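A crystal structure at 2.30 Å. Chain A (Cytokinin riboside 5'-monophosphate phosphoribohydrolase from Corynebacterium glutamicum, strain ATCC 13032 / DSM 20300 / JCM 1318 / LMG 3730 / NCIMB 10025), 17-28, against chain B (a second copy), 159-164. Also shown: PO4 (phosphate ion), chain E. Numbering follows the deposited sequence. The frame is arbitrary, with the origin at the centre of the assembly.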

# COMPACT_ATOMS: atom_id res chain seq x y z
N THR A 17 -2.52 -0.31 12.28
CA THR A 17 -2.56 -1.64 12.87
C THR A 17 -3.79 -2.37 12.43
O THR A 17 -4.70 -1.78 11.91
CB THR A 17 -2.54 -1.59 14.40
OG1 THR A 17 -2.36 -2.92 14.93
CG2 THR A 17 -3.80 -0.92 14.94
N GLY A 18 -3.77 -3.67 12.63
CA GLY A 18 -4.77 -4.54 12.05
C GLY A 18 -6.18 -4.36 12.57
O GLY A 18 -6.42 -3.99 13.74
N SER A 19 -7.13 -4.60 11.66
CA SER A 19 -8.56 -4.58 11.95
C SER A 19 -9.03 -5.86 12.62
O SER A 19 -10.16 -5.90 13.03
CB SER A 19 -9.37 -4.37 10.68
OG SER A 19 -9.17 -5.41 9.73
N ALA A 20 -8.16 -6.88 12.70
CA ALA A 20 -8.36 -8.16 13.40
C ALA A 20 -7.41 -8.23 14.55
O ALA A 20 -6.48 -7.43 14.59
CB ALA A 20 -8.00 -9.28 12.46
N LEU A 21 -7.58 -9.21 15.43
CA LEU A 21 -6.70 -9.35 16.61
C LEU A 21 -5.46 -10.18 16.37
O LEU A 21 -4.49 -10.11 17.14
CB LEU A 21 -7.45 -10.00 17.76
CG LEU A 21 -8.55 -9.16 18.36
CD1 LEU A 21 -9.38 -9.99 19.32
CD2 LEU A 21 -7.97 -7.94 19.08
N GLY A 22 -5.51 -11.03 15.36
CA GLY A 22 -4.40 -11.93 15.10
C GLY A 22 -4.57 -13.17 15.96
O GLY A 22 -5.37 -13.16 16.87
N SER A 23 -3.79 -14.19 15.66
CA SER A 23 -3.98 -15.54 16.17
C SER A 23 -3.32 -15.73 17.53
O SER A 23 -3.32 -16.82 18.05
CB SER A 23 -3.34 -16.55 15.21
OG SER A 23 -1.90 -16.41 15.24
N SER A 24 -2.74 -14.70 18.11
CA SER A 24 -2.05 -14.82 19.39
C SER A 24 -2.31 -13.58 20.18
O SER A 24 -2.37 -12.46 19.65
CB SER A 24 -0.55 -14.98 19.18
OG SER A 24 0.22 -14.42 20.25
N SER A 25 -2.43 -13.75 21.48
CA SER A 25 -2.71 -12.60 22.31
C SER A 25 -1.47 -11.72 22.53
O SER A 25 -1.59 -10.63 23.06
CB SER A 25 -3.34 -13.07 23.62
OG SER A 25 -2.34 -13.65 24.41
N LEU A 26 -0.30 -12.17 22.10
CA LEU A 26 0.88 -11.33 22.17
C LEU A 26 0.63 -9.98 21.54
O LEU A 26 1.10 -8.96 22.08
CB LEU A 26 2.09 -11.96 21.49
CG LEU A 26 2.87 -13.10 22.18
CD1 LEU A 26 4.18 -13.38 21.43
CD2 LEU A 26 3.22 -12.89 23.66
N TYR A 27 -0.10 -9.94 20.42
CA TYR A 27 -0.23 -8.63 19.71
C TYR A 27 -1.04 -7.63 20.52
O TYR A 27 -0.69 -6.44 20.59
CB TYR A 27 -0.80 -8.76 18.27
CG TYR A 27 -0.14 -9.86 17.48
CD1 TYR A 27 1.23 -9.85 17.26
CD2 TYR A 27 -0.89 -10.94 17.04
CE1 TYR A 27 1.83 -10.86 16.56
CE2 TYR A 27 -0.29 -11.97 16.35
CZ TYR A 27 1.05 -11.92 16.11
OH TYR A 27 1.59 -12.95 15.43
N THR A 28 -2.11 -8.11 21.13
CA THR A 28 -2.92 -7.29 22.01
C THR A 28 -2.07 -6.71 23.12
O THR A 28 -2.21 -5.55 23.48
CB THR A 28 -4.00 -8.16 22.67
OG1 THR A 28 -4.89 -8.68 21.65
CG2 THR A 28 -4.77 -7.37 23.80
N THR B 159 -1.22 -14.13 6.81
CA THR B 159 -2.40 -14.94 6.74
C THR B 159 -2.41 -16.00 7.86
O THR B 159 -3.43 -16.22 8.54
CB THR B 159 -2.46 -15.65 5.37
OG1 THR B 159 -2.55 -14.68 4.31
CG2 THR B 159 -3.68 -16.59 5.28
N GLN B 160 -1.27 -16.65 8.04
CA GLN B 160 -1.10 -17.57 9.16
C GLN B 160 -1.30 -16.93 10.52
O GLN B 160 -1.86 -17.54 11.40
CB GLN B 160 0.29 -18.19 9.08
CG GLN B 160 0.33 -19.33 8.07
CD GLN B 160 1.73 -19.87 7.87
OE1 GLN B 160 2.22 -19.97 6.76
NE2 GLN B 160 2.41 -20.15 8.97
N ARG B 161 -0.87 -15.70 10.71
CA ARG B 161 -1.02 -15.06 12.01
C ARG B 161 -2.42 -14.46 12.18
O ARG B 161 -2.71 -13.87 13.22
CB ARG B 161 0.06 -13.99 12.22
CG ARG B 161 1.47 -14.53 12.01
CD ARG B 161 2.43 -14.20 13.13
NE ARG B 161 3.84 -14.13 12.71
CZ ARG B 161 4.80 -13.53 13.42
NH1 ARG B 161 4.56 -12.95 14.60
NH2 ARG B 161 6.03 -13.50 12.94
N GLY B 162 -3.24 -14.58 11.15
CA GLY B 162 -4.63 -14.18 11.20
C GLY B 162 -4.95 -12.76 10.81
O GLY B 162 -6.01 -12.27 11.17
N PHE B 163 -4.06 -12.07 10.10
CA PHE B 163 -4.39 -10.69 9.71
C PHE B 163 -4.89 -10.58 8.28
O PHE B 163 -5.29 -9.51 7.84
CB PHE B 163 -3.21 -9.77 9.94
CG PHE B 163 -2.89 -9.59 11.37
CD1 PHE B 163 -3.69 -8.83 12.15
CD2 PHE B 163 -1.82 -10.22 11.94
CE1 PHE B 163 -3.42 -8.67 13.50
CE2 PHE B 163 -1.51 -10.06 13.29
CZ PHE B 163 -2.34 -9.28 14.08
N ILE B 164 -4.87 -11.67 7.54
CA ILE B 164 -5.43 -11.67 6.22
C ILE B 164 -6.21 -12.94 6.04
O ILE B 164 -5.69 -14.01 6.36
CB ILE B 164 -4.33 -11.74 5.16
CG1 ILE B 164 -3.39 -10.54 5.35
CG2 ILE B 164 -4.97 -11.83 3.79
CD1 ILE B 164 -2.48 -10.22 4.20
P PO4 E . -5.93 -4.45 8.01
O1 PO4 E . -5.96 -5.13 6.61
O2 PO4 E . -6.69 -5.25 9.02
O3 PO4 E . -4.49 -4.29 8.43
O4 PO4 E . -6.48 -3.06 7.95
O HOH W 1 -7.44 -12.75 13.63

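Chain B enters the contact at the end of a helix, and the loop that follows packs against the A:Gly18 to A:Ser23 loop and the ring of A:Tyr27. B:Thr159 does not touch chain A, but its carbonyl O accepts from B:Gly162 N at 3.1 Å, closing the last helical turn. B:Gln160 lies at the margin; its side chain leads away from chain A. B:Arg161 supplies the main polar links. Its carbonyl O accepts from A:Ser23 N at 2.7 Å, a short bond with an N-H...O angle of 138°, and A:Ser23 OG adds a weak bond to the same B:Arg161 O at 3.3 Å. With chi1 at 68° (p), the A:Ser23 hydroxyl is placed so that backbone and side chain of one residue share a single acceptor. The B:Arg161 side chain extends to A:Tyr27, where B:Arg161 NH1 donates to A:Tyr27 OH at 3.1 Å, nearly straight at 170°; the tyrosine oxygen lies near the guanidinium plane, as suits an in-plane N-H, although its modelled position is less certain than most.

B:Gly162 leaves the helix with positive phi (90°) in a Schellman motif. A side chain here would be jammed against the preceding carbonyl, and an ideal CB would lie 3.3 Å from A:Ser23 N. Glycine also meets glycine across the contact: the CA atoms of A:Gly22 and B:Gly162 are 4.5 Å apart. Water 1 bridges the same two residues, donating to B:Gly162 O at 2.9 Å and accepting weakly from A:Gly22 N at 3.1 Å. A:Ala20 CB rests 3.8 Å from B:Gly162 O.

B:Phe163 has the largest covered area of any residue in the two stretches. Its CA-to-CB bond points sideways, but chi1 at -68° (m) brings the ring closer to chain A. A:Gly22 CA sits over one ring face, 3.9 Å from the B:Phe163 centroid and 26° off the normal, a CH-pi contact. The fit leaves no space for a side chain at A:Gly22, where an ideal CB would come within 2.5 Å of B:Phe163 CZ. The same holds at A:Gly18: an ideal CB on A:Gly18 would lie 2.9 Å from B:Phe163 CD1. At the ring edge, A:Ala20 O approaches B:Phe163 CE1 to 3.5 Å. The phenylalanine also turns its edge toward the face of A:Tyr27, with centroids 5.3 Å apart and planes at 62°; A:Tyr27 CD2 and B:Phe163 CZ approach to 3.7 Å. B:Ile164 then points away, out of the contact.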